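Local coordinates for LRR receptor-like serine/threonine-protein kinase RGI3 (Arabidopsis thaliana, PDB 5HZ0), which acts with related receptors at the cell surface as a receptor of RGF peptide hormones, which maintain the root stem cell niche, and passes their signal downstream, at residues T465-P468 against K469-F473; I474-D478 against N479-S483. The protein carries 5 engineered substitutions. All coordinates share one frame; numbering follows the deposited sequence.

Contact 1 (T465-P468 against K469-F473); sequences TTLP and KSLKF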
ATOM      1  N   THR A 465      -4.758 -26.283  25.286  1.00 66.89           N
ATOM      2  CA  THR A 465      -6.191 -26.196  24.974  1.00 62.37           C
ATOM      3  C   THR A 465      -6.661 -24.756  24.881  1.00 48.34           C
ATOM      4  O   THR A 465      -7.735 -24.469  24.350  1.00 40.94           O
ATOM      5  CB  THR A 465      -7.045 -26.854  26.070  1.00 70.19           C
ATOM      6  OG1 THR A 465      -6.514 -26.508  27.358  1.00 72.69           O
ATOM      7  CG2 THR A 465      -7.063 -28.368  25.908  1.00 72.71           C
ATOM      8  N   THR A 466      -5.853 -23.858  25.423  1.00 41.43           N
ATOM      9  CA  THR A 466      -6.216 -22.464  25.527  1.00 40.24           C
ATOM     10  C   THR A 466      -5.958 -21.741  24.208  1.00 43.57           C
ATOM     11  O   THR A 466      -6.459 -20.645  24.002  1.00 51.22           O
ATOM     12  CB  THR A 466      -5.441 -21.795  26.684  1.00 40.94           C
ATOM     13  OG1 THR A 466      -5.557 -22.608  27.859  1.00 36.93           O
ATOM     14  CG2 THR A 466      -5.973 -20.401  26.983  1.00 39.34           C
ATOM     15  N   LEU A 467      -5.208 -22.360  23.296  1.00 35.23           N
ATOM     16  CA  LEU A 467      -4.811 -21.657  22.072  1.00 27.51           C
ATOM     17  C   LEU A 467      -5.212 -22.351  20.762  1.00 20.14           C
ATOM     18  O   LEU A 467      -5.148 -23.569  20.657  1.00 16.42           O
ATOM     19  CB  LEU A 467      -3.304 -21.379  22.096  1.00 26.33           C
ATOM     20  CG  LEU A 467      -2.834 -20.388  23.174  1.00 25.05           C
ATOM     21  CD1 LEU A 467      -1.311 -20.206  23.173  1.00 18.69           C
ATOM     22  CD2 LEU A 467      -3.549 -19.039  23.038  1.00 20.81           C
ATOM     23  N   PRO A 468      -5.632 -21.564  19.756  1.00 17.28           N
ATOM     24  CA  PRO A 468      -6.025 -22.134  18.459  1.00 16.00           C
ATOM     25  C   PRO A 468      -4.849 -22.649  17.655  1.00 19.28           C
ATOM     26  O   PRO A 468      -3.798 -22.013  17.623  1.00 26.13           O
ATOM     27  CB  PRO A 468      -6.692 -20.958  17.734  1.00 10.96           C
ATOM     28  CG  PRO A 468      -6.255 -19.751  18.445  1.00  8.84           C
ATOM     29  CD  PRO A 468      -6.006 -20.148  19.870  1.00 15.10           C
ATOM     30  N   LYS A 469      -5.045 -23.768  16.967  1.00 17.13           N
ATOM     31  CA  LYS A 469      -3.940 -24.492  16.344  1.00 18.00           C
ATOM     32  C   LYS A 469      -3.503 -23.884  15.012  1.00 15.51           C
ATOM     33  O   LYS A 469      -2.574 -24.365  14.363  1.00 18.29           O
ATOM     34  CB  LYS A 469      -4.320 -25.962  16.169  1.00 16.67           C
ATOM     35  CG  LYS A 469      -4.684 -26.661  17.478  1.00 19.28           C
ATOM     36  CD  LYS A 469      -4.754 -28.168  17.274  1.00 28.96           C
ATOM     37  CE  LYS A 469      -5.350 -28.889  18.475  1.00 33.07           C
ATOM     38  NZ  LYS A 469      -5.267 -30.370  18.298  1.00 37.38           N
ATOM     39  N   SER A 470      -4.182 -22.818  14.610  1.00 14.86           N
ATOM     40  CA  SER A 470      -3.843 -22.110  13.383  1.00 13.59           C
ATOM     41  C   SER A 470      -2.795 -21.027  13.607  1.00 10.09           C
ATOM     42  O   SER A 470      -2.368 -20.383  12.645  1.00  9.77           O
ATOM     43  CB  SER A 470      -5.100 -21.473  12.789  1.00 13.07           C
ATOM     44  OG  SER A 470      -5.685 -20.577  13.719  1.00 12.06           O
ATOM     45  N   LEU A 471      -2.402 -20.830  14.871  1.00 13.82           N
ATOM     46  CA  LEU A 471      -1.404 -19.818  15.260  1.00 17.89           C
ATOM     47  C   LEU A 471      -0.043 -19.939  14.565  1.00 15.48           C
ATOM     48  O   LEU A 471       0.532 -21.012  14.432  1.00 17.24           O
ATOM     49  CB  LEU A 471      -1.241 -19.728  16.790  1.00  8.53           C
ATOM     50  CG  LEU A 471      -2.285 -18.774  17.406  1.00  8.24           C
ATOM     51  CD1 LEU A 471      -2.423 -18.892  18.916  1.00  7.69           C
ATOM     52  CD2 LEU A 471      -1.996 -17.329  16.989  1.00  7.09           C
ATOM     53  N   LYS A 472       0.429 -18.799  14.095  1.00  8.61           N
ATOM     54  CA  LYS A 472       1.698 -18.672  13.421  1.00 21.31           C
ATOM     55  C   LYS A 472       2.641 -17.913  14.357  1.00 23.74           C
ATOM     56  O   LYS A 472       3.778 -18.359  14.629  1.00 20.41           O
ATOM     57  CB  LYS A 472       1.542 -17.958  12.079  1.00 18.87           C
ATOM     58  CG  LYS A 472       0.935 -18.815  10.958  1.00 15.60           C
ATOM     59  CD  LYS A 472       1.301 -18.219   9.596  1.00 17.96           C
ATOM     60  CE  LYS A 472       0.332 -18.633   8.503  1.00 21.62           C
ATOM     61  NZ  LYS A 472       0.441 -20.086   8.209  1.00 30.16           N
ATOM     62  N   PHE A 473       2.189 -16.727  14.770  1.00 15.43           N
ATOM     63  CA  PHE A 473       2.963 -15.850  15.632  1.00 17.63           C
ATOM     64  C   PHE A 473       2.382 -15.781  17.054  1.00 15.91           C
ATOM     65  O   PHE A 473       1.194 -15.525  17.236  1.00 18.96           O
ATOM     66  CB  PHE A 473       3.042 -14.454  14.997  1.00 20.12           C
ATOM     67  CG  PHE A 473       3.888 -13.462  15.770  1.00 23.89           C
ATOM     68  CD1 PHE A 473       3.366 -12.780  16.863  1.00 18.75           C
ATOM     69  CD2 PHE A 473       5.203 -13.197  15.387  1.00 21.54           C
ATOM     70  CE1 PHE A 473       4.133 -11.868  17.563  1.00 14.20           C
ATOM     71  CE2 PHE A 473       5.970 -12.288  16.084  1.00 12.90           C
ATOM     72  CZ  PHE A 473       5.431 -11.623  17.175  1.00 11.16           C
TER
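P468 and L471 meet across a type I beta turn that runs from one to the other and leads the chain toward the strand of the next leucine-rich repeat. The backbone bond closing the turn, from L471 N to P468 O, is weak at 3.3 Å, and apolar packing accompanies it. The L471 side chain points back toward the 465-468 segment, and its CD1 methyl does the touching: it lies 3.9 Å from P468 CD, the ring carbon bonded to the nitrogen, with CG of the same ring almost as close. The two side chains cross at a slant. The same methyl reaches L467 CB at 4.1 Å, so one branch of L471 bridges two consecutive residues. In L467, CG is anti to the carbonyl carbon (chi1 -66°) and the second torsion is extended, which lays the side chain against L451 of strand 450-452. P468 suits the first position of the turn by combining the acceptor carbonyl with a rigid apolar surface for L471 CD1, while the two middle residues, K469 and S470, hold the turn conformation. At the second position K469 turns outward, its chain stretched beyond CG and only its root resting against the P468 carbonyl carbon. S470, at the third, keeps OG between its backbone N and carbonyl carbon (chi1 59°); the small hydroxyl comes within 4.2 Å of P468 CB and is hydrogen-bonded to two carbonyl oxygens of the preceding coil, those of L448, the stronger partner, and E446, between which its single proton must be shared. Chemically the turn is thus divided: leucines and proline face the interior, the lysine faces solvent, and the serine ties the bend to its neighbouring repeat.

Contact 2 (I474-D478 against N479-S483); sequences IDFSD and NALSS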
ATOM      1  N   ILE A 474       3.233 -15.991  18.059  1.00 13.13           N
ATOM      2  CA  ILE A 474       2.832 -15.823  19.456  1.00 12.34           C
ATOM      3  C   ILE A 474       3.846 -14.978  20.215  1.00  5.90           C
ATOM      4  O   ILE A 474       5.005 -15.341  20.272  1.00  9.54           O
ATOM      5  CB  ILE A 474       2.709 -17.171  20.185  1.00  8.83           C
ATOM      6  CG1 ILE A 474       1.551 -17.986  19.619  1.00  9.27           C
ATOM      7  CG2 ILE A 474       2.503 -16.967  21.684  1.00  6.63           C
ATOM      8  CD1 ILE A 474       1.382 -19.310  20.317  1.00  9.25           C
ATOM      9  N   ASP A 475       3.420 -13.853  20.783  1.00 15.57           N
ATOM     10  CA  ASP A 475       4.287 -13.108  21.683  1.00 11.90           C
ATOM     11  C   ASP A 475       3.568 -12.810  23.001  1.00  7.82           C
ATOM     12  O   ASP A 475       2.721 -11.927  23.064  1.00  9.93           O
ATOM     13  CB  ASP A 475       4.695 -11.797  21.000  1.00 13.07           C
ATOM     14  CG  ASP A 475       5.877 -11.113  21.682  1.00 15.95           C
ATOM     15  OD1 ASP A 475       6.224 -11.503  22.816  1.00 15.05           O
ATOM     16  OD2 ASP A 475       6.450 -10.172  21.078  1.00 13.01           O
ATOM     17  N   PHE A 476       3.933 -13.543  24.051  1.00  7.57           N
ATOM     18  CA  PHE A 476       3.434 -13.335  25.422  1.00  4.85           C
ATOM     19  C   PHE A 476       4.472 -12.668  26.331  1.00 12.20           C
ATOM     20  O   PHE A 476       4.325 -12.636  27.551  1.00 11.63           O
ATOM     21  CB  PHE A 476       2.890 -14.627  26.041  1.00  7.39           C
ATOM     22  CG  PHE A 476       1.734 -15.235  25.275  1.00  8.14           C
ATOM     23  CD1 PHE A 476       0.998 -14.477  24.371  1.00  7.84           C
ATOM     24  CD2 PHE A 476       1.382 -16.557  25.467  1.00  8.45           C
ATOM     25  CE1 PHE A 476      -0.051 -15.032  23.669  1.00  9.76           C
ATOM     26  CE2 PHE A 476       0.334 -17.116  24.767  1.00 11.08           C
ATOM     27  CZ  PHE A 476      -0.388 -16.353  23.870  1.00  9.31           C
ATOM     28  N   SER A 477       5.565 -12.214  25.743  1.00  9.42           N
ATOM     29  CA  SER A 477       6.683 -11.722  26.536  1.00 13.01           C
ATOM     30  C   SER A 477       6.323 -10.547  27.427  1.00  7.73           C
ATOM     31  O   SER A 477       5.386  -9.815  27.162  1.00  5.33           O
ATOM     32  CB  SER A 477       7.894 -11.377  25.656  1.00  4.22           C
ATOM     33  OG  SER A 477       7.579 -10.372  24.717  1.00  6.75           O
ATOM     34  N   ASP A 478       7.083 -10.402  28.505  1.00 12.45           N
ATOM     35  CA  ASP A 478       6.896  -9.322  29.463  1.00  8.38           C
ATOM     36  C   ASP A 478       5.518  -9.384  30.122  1.00  7.39           C
ATOM     37  O   ASP A 478       4.701  -8.478  29.998  1.00  5.97           O
ATOM     38  CB  ASP A 478       7.130  -7.982  28.765  1.00  3.36           C
ATOM     39  CG  ASP A 478       7.396  -6.875  29.719  1.00  5.90           C
ATOM     40  OD1 ASP A 478       7.674  -7.179  30.901  1.00 13.60           O
ATOM     41  OD2 ASP A 478       7.327  -5.699  29.292  1.00  8.12           O
ATOM     42  N   ASN A 479       5.286 -10.470  30.845  1.00  9.87           N
ATOM     43  CA  ASN A 479       4.090 -10.637  31.650  1.00  5.63           C
ATOM     44  C   ASN A 479       4.486 -11.301  32.975  1.00 16.57           C
ATOM     45  O   ASN A 479       5.674 -11.403  33.304  1.00 26.22           O
ATOM     46  CB  ASN A 479       3.008 -11.466  30.910  1.00  4.52           C
ATOM     47  CG  ASN A 479       2.255 -10.657  29.845  1.00  9.59           C
ATOM     48  OD1 ASN A 479       1.450  -9.779  30.165  1.00  5.63           O
ATOM     49  ND2 ASN A 479       2.498 -10.970  28.580  1.00  4.27           N
ATOM     50  N   ALA A 480       3.480 -11.664  33.763  1.00 12.87           N
ATOM     51  CA  ALA A 480       3.639 -12.487  34.962  1.00 10.49           C
ATOM     52  C   ALA A 480       3.256 -13.978  34.827  1.00 15.17           C
ATOM     53  O   ALA A 480       2.946 -14.621  35.831  1.00 16.85           O
ATOM     54  CB  ALA A 480       3.029 -11.830  36.189  1.00  5.12           C
ATOM     55  N   LEU A 481       3.143 -14.485  33.599  1.00  5.57           N
ATOM     56  CA  LEU A 481       2.761 -15.889  33.362  1.00 13.76           C
ATOM     57  C   LEU A 481       3.588 -16.909  34.169  1.00 15.93           C
ATOM     58  O   LEU A 481       4.789 -16.734  34.370  1.00 14.06           O
ATOM     59  CB  LEU A 481       2.858 -16.230  31.865  1.00  6.02           C
ATOM     60  CG  LEU A 481       1.925 -15.510  30.876  1.00 16.49           C
ATOM     61  CD1 LEU A 481       2.115 -16.037  29.460  1.00  5.88           C
ATOM     62  CD2 LEU A 481       0.453 -15.617  31.300  1.00  5.96           C
ATOM     63  N   SER A 482       2.943 -17.975  34.645  1.00 21.76           N
ATOM     64  CA  SER A 482       3.642 -18.944  35.496  1.00 20.02           C
ATOM     65  C   SER A 482       3.290 -20.414  35.257  1.00 18.20           C
ATOM     66  O   SER A 482       2.592 -20.773  34.301  1.00 19.88           O
ATOM     67  CB  SER A 482       3.472 -18.608  36.986  1.00 23.89           C
ATOM     68  OG  SER A 482       2.192 -19.004  37.467  1.00 32.12           O
ATOM     69  N   SER A 483       3.783 -21.237  36.175  1.00 17.99           N
ATOM     70  CA  SER A 483       3.863 -22.688  36.052  1.00 22.83           C
ATOM     71  C   SER A 483       4.622 -23.131  34.802  1.00 23.94           C
ATOM     72  O   SER A 483       5.520 -22.435  34.343  1.00 24.33           O
ATOM     73  CB  SER A 483       2.472 -23.319  36.082  1.00 29.14           C
ATOM     74  OG  SER A 483       2.580 -24.730  36.152  1.00 39.55           O
TER
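This bend holds the asparagine position of the plant leucine-rich repeat consensus (LxxLxLxxNxL, here from L471 to L481), just after the short strand 473-475. N479 brings its ND2 to F476 O at 2.7 Å in a nearly straight bond (162°). The oxygen lies in the plane of the N479 amide, whereas the nitrogen stands well above the plane of the F476 carbonyl. With CG anti to its carbonyl carbon, a chi1 of -77° swings the N479 amide back toward F476 O, and OD1 accepts from L458 N of the preceding repeat; F476 O also receives ND2 of N503, from the following one. Replacing N479 by an alanine removes the amide, so L458 N would probably lose this acceptor and F476 O one of its side-chain donors, leaving the bend less firmly fixed.

Next to this bond, L481 points toward the 474-478 segment and sets its CD1 against F476 CB, 3.8 Å away, and obliquely beside CD2 of the ring. One face of that ring is covered by I474 CG2, which sits over its centre. Within 474-478, D475 makes an Asx turn: OD1 accepts S477 N at 3.1 Å and also S477 OG at 2.6 Å, the hydroxyl arriving on the syn side close to the carboxylate plane. D478, its CB directed away from 479-483, is hydrogen-bonded through OD2 to T455 OG1. Polar groups therefore fix the backbone of the bend, with asparagine able to donate and accept at once, while phenylalanine, isoleucine and leucine supply the apolar filling.

Contact 1 comes first along the chain and contact 2 follows directly, their centres 15 Å apart. The turn in 465-473 closes the loop that follows strand 459-460 and delivers the chain into strand 473-475; the bend in 474-483 takes it out of that strand to the short strand 480-481, which pairs in parallel with 459-460. The two meet in the interior, where L467 CD1 packs 3.8 Å from F476 CE2 and also near I474 CD1. Strand 473-475 straddles their junction and is bonded to strands 450-452 and 497-499, so both contacts are built into the extracellular leucine-rich repeat solenoid, C-terminal to the peptide-recognition motifs of the hormone receptor.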